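Local coordinates for TCP pilus virulence regulatory protein (Vibrio cholerae, PDB 3GBG), which probably activates transcription of virulence genes, including those for the toxin-coregulated pilus, as an AraC-family regulator that binds a fatty acid, at residues Tyr30-Ile35 with Ser56-Leu61. Numbering follows the deposited sequence.
Sequences YKMFWI and SSIILL. With PAM (palmitoleic acid), chain B.
The ring of Phe-33 lies between Ile-59 of the neighbouring strand and the bound lipid, illustrating how a sheet face can serve as the wall of a ligand pocket. CB of Ile-59 sits over one ring face, 3.7 Å from the centroid in a CH-pi contact, while C8 of palmitoleic acid covers the opposite face, 3.7 Å from Phe-33 CG. A chi1 of 67° tucks CG between the two backbone arms and carries the ring across Ile-59, and Leu-61 CD1 reaches its edge near the ring plane. Lys-31, on this same face, extends away from Leu-61 until a bend at chi4 lets NZ donate a hydrogen bond to O2 of the lipid (2.8 Å); Thr-85 OG1 is hydrogen-bonded to NZ as well, and Tyr-12 and Lys-230 hold the fatty acid too. Strands 31-35 and 57-61 are antiparallel neighbours in one sheet of the cupin-like domain. Lys-31 with Leu-61 and Phe-33 with Ile-59 are hydrogen-bonded pairs, each joined by two backbone N-H...O bonds, the straightest running from Leu-61 N to Lys-31 O (2.8 Å, 178°). Beyond them, a water bridges Ile-35 N and Ser-57 O. The other face is apolar: Leu-60 CD2 packs tightly on Met-32 CB at 3.3 Å, and Ile-58 CD1 comes obliquely to Trp-34 CE3 at 3.4 Å. Helices 123-131 and 141-155 cover this layer, Leu-127 touching both Met-32 and Trp-34, and Phe-151 both Ile-58 and Leu-60.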
loop_
_atom_site.group_PDB
_atom_site.type_symbol
_atom_site.label_atom_id
_atom_site.label_comp_id
_atom_site.label_asym_id
_atom_site.label_seq_id
_atom_site.Cartn_x
_atom_site.Cartn_y
_atom_site.Cartn_z
ATOM N N TYR A 30 4.393 1.668 3.663
ATOM C CA TYR A 30 4.753 2.390 2.458
ATOM C C TYR A 30 4.950 1.442 1.292
ATOM O O TYR A 30 5.587 0.393 1.422
ATOM C CB TYR A 30 6.022 3.220 2.677
ATOM C CG TYR A 30 5.846 4.339 3.676
ATOM C CD1 TYR A 30 6.079 4.131 5.037
ATOM C CD2 TYR A 30 5.401 5.600 3.268
ATOM C CE1 TYR A 30 5.872 5.148 5.966
ATOM C CE2 TYR A 30 5.188 6.623 4.191
ATOM C CZ TYR A 30 5.424 6.389 5.535
ATOM O OH TYR A 30 5.188 7.388 6.446
ATOM N N LYS A 31 4.378 1.808 0.151
ATOM C CA LYS A 31 4.486 0.987 -1.047
ATOM C C LYS A 31 4.765 1.840 -2.277
ATOM O O LYS A 31 4.510 3.041 -2.291
ATOM C CB LYS A 31 3.186 0.216 -1.277
ATOM C CG LYS A 31 2.867 -0.854 -0.248
ATOM C CD LYS A 31 1.498 -1.470 -0.534
ATOM C CE LYS A 31 1.183 -2.609 0.425
ATOM N NZ LYS A 31 2.025 -3.806 0.154
ATOM N N MET A 32 5.304 1.207 -3.306
ATOM C CA MET A 32 5.581 1.884 -4.563
ATOM C C MET A 32 5.411 0.860 -5.668
ATOM O O MET A 32 5.773 -0.303 -5.502
ATOM C CB MET A 32 6.998 2.472 -4.573
ATOM C CG MET A 32 8.124 1.487 -4.303
ATOM S SD MET A 32 9.729 2.369 -4.236
ATOM C CE MET A 32 9.461 3.435 -2.840
ATOM N N PHE A 33 4.815 1.276 -6.779
ATOM C CA PHE A 33 4.623 0.360 -7.889
ATOM C C PHE A 33 4.806 1.067 -9.214
ATOM O O PHE A 33 4.793 2.292 -9.284
ATOM C CB PHE A 33 3.233 -0.286 -7.846
ATOM C CG PHE A 33 2.095 0.675 -8.078
ATOM C CD1 PHE A 33 1.490 1.332 -7.005
ATOM C CD2 PHE A 33 1.606 0.896 -9.367
ATOM C CE1 PHE A 33 0.410 2.190 -7.209
ATOM C CE2 PHE A 33 0.526 1.753 -9.587
ATOM C CZ PHE A 33 -0.077 2.403 -8.504
ATOM N N TRP A 34 4.976 0.277 -10.266
ATOM C CA TRP A 34 5.155 0.817 -11.600
ATOM C C TRP A 34 5.008 -0.315 -12.603
ATOM O O TRP A 34 5.130 -1.488 -12.247
ATOM C CB TRP A 34 6.541 1.463 -11.717
ATOM C CG TRP A 34 7.664 0.480 -11.683
ATOM C CD1 TRP A 34 8.189 -0.199 -12.745
ATOM C CD2 TRP A 34 8.368 0.015 -10.526
ATOM N NE1 TRP A 34 9.171 -1.059 -12.322
ATOM C CE2 TRP A 34 9.298 -0.950 -10.963
ATOM C CE3 TRP A 34 8.294 0.318 -9.158
ATOM C CZ2 TRP A 34 10.157 -1.617 -10.079
ATOM C CZ3 TRP A 34 9.149 -0.346 -8.283
ATOM C CH2 TRP A 34 10.065 -1.302 -8.746
ATOM N N ILE A 35 4.730 0.040 -13.853
ATOM C CA ILE A 35 4.590 -0.959 -14.903
ATOM C C ILE A 35 5.944 -1.186 -15.563
ATOM O O ILE A 35 6.768 -0.272 -15.649
ATOM C CB ILE A 35 3.535 -0.527 -15.951
ATOM C CG1 ILE A 35 3.883 0.842 -16.533
ATOM C CG2 ILE A 35 2.154 -0.445 -15.285
ATOM C CD1 ILE A 35 2.882 1.331 -17.562
ATOM N N SER A 56 8.513 4.290 -16.639
ATOM C CA SER A 56 9.414 5.118 -15.840
ATOM C C SER A 56 8.679 5.824 -14.716
ATOM O O SER A 56 9.299 6.399 -13.822
ATOM C CB SER A 56 10.121 6.160 -16.714
ATOM O OG SER A 56 11.112 5.553 -17.524
ATOM N N SER A 57 7.353 5.771 -14.764
ATOM C CA SER A 57 6.526 6.412 -13.755
ATOM C C SER A 57 6.488 5.556 -12.501
ATOM O O SER A 57 6.211 4.362 -12.570
ATOM C CB SER A 57 5.104 6.593 -14.281
ATOM O OG SER A 57 5.104 7.130 -15.588
ATOM N N ILE A 58 6.768 6.165 -11.358
ATOM C CA ILE A 58 6.738 5.438 -10.101
ATOM C C ILE A 58 5.654 6.039 -9.213
ATOM O O ILE A 58 5.638 7.245 -8.976
ATOM C CB ILE A 58 8.121 5.491 -9.388
ATOM C CG1 ILE A 58 8.013 4.921 -7.966
ATOM C CG2 ILE A 58 8.637 6.910 -9.371
ATOM C CD1 ILE A 58 7.708 3.435 -7.918
ATOM N N ILE A 59 4.732 5.195 -8.754
ATOM C CA ILE A 59 3.643 5.643 -7.894
ATOM C C ILE A 59 3.960 5.268 -6.455
ATOM O O ILE A 59 4.335 4.127 -6.168
ATOM C CB ILE A 59 2.287 4.987 -8.274
ATOM C CG1 ILE A 59 1.888 5.360 -9.708
ATOM C CG2 ILE A 59 1.201 5.441 -7.314
ATOM C CD1 ILE A 59 2.610 4.567 -10.780
ATOM N N LEU A 60 3.818 6.225 -5.548
ATOM C CA LEU A 60 4.094 5.971 -4.141
ATOM C C LEU A 60 2.803 6.054 -3.333
ATOM O O LEU A 60 2.011 6.981 -3.508
ATOM C CB LEU A 60 5.104 6.996 -3.607
ATOM C CG LEU A 60 6.438 7.125 -4.353
ATOM C CD1 LEU A 60 7.284 8.210 -3.698
ATOM C CD2 LEU A 60 7.171 5.798 -4.329
ATOM N N LEU A 61 2.592 5.075 -2.459
ATOM C CA LEU A 61 1.401 5.036 -1.613
ATOM C C LEU A 61 1.818 5.258 -0.158
ATOM O O LEU A 61 2.660 4.533 0.370
ATOM C CB LEU A 61 0.697 3.685 -1.771
ATOM C CG LEU A 61 0.339 3.343 -3.229
ATOM C CD1 LEU A 61 -0.362 1.990 -3.301
ATOM C CD2 LEU A 61 -0.566 4.438 -3.794
HETATM C C1 PAM B . -0.125 -5.685 -2.578
HETATM O O1 PAM B . 0.756 -6.269 -3.248
HETATM O O2 PAM B . 0.183 -5.230 -1.460
HETATM C C2 PAM B . -1.538 -5.543 -3.118
HETATM C C3 PAM B . -2.007 -4.090 -2.976
HETATM C C4 PAM B . -2.253 -3.465 -4.341
HETATM C C5 PAM B . -1.693 -2.048 -4.406
HETATM C C6 PAM B . -0.632 -1.932 -5.497
HETATM C C7 PAM B . -1.190 -1.238 -6.736
HETATM C C8 PAM B . -0.629 -1.854 -8.009
HETATM C C9 PAM B . -1.738 -2.058 -9.050
HETATM C C10 PAM B . -2.059 -3.251 -9.530
HETATM C C11 PAM B . -1.347 -4.541 -9.087
HETATM C C12 PAM B . -2.102 -5.243 -7.959
HETATM C C13 PAM B . -3.137 -6.209 -8.506
HETATM C C14 PAM B . -4.012 -6.750 -7.384
HETATM C C15 PAM B . -5.054 -7.708 -7.935
HETATM C C16 PAM B . -6.419 -7.038 -8.020
HETATM O O HOH W 1 4.520 2.897 -14.053
#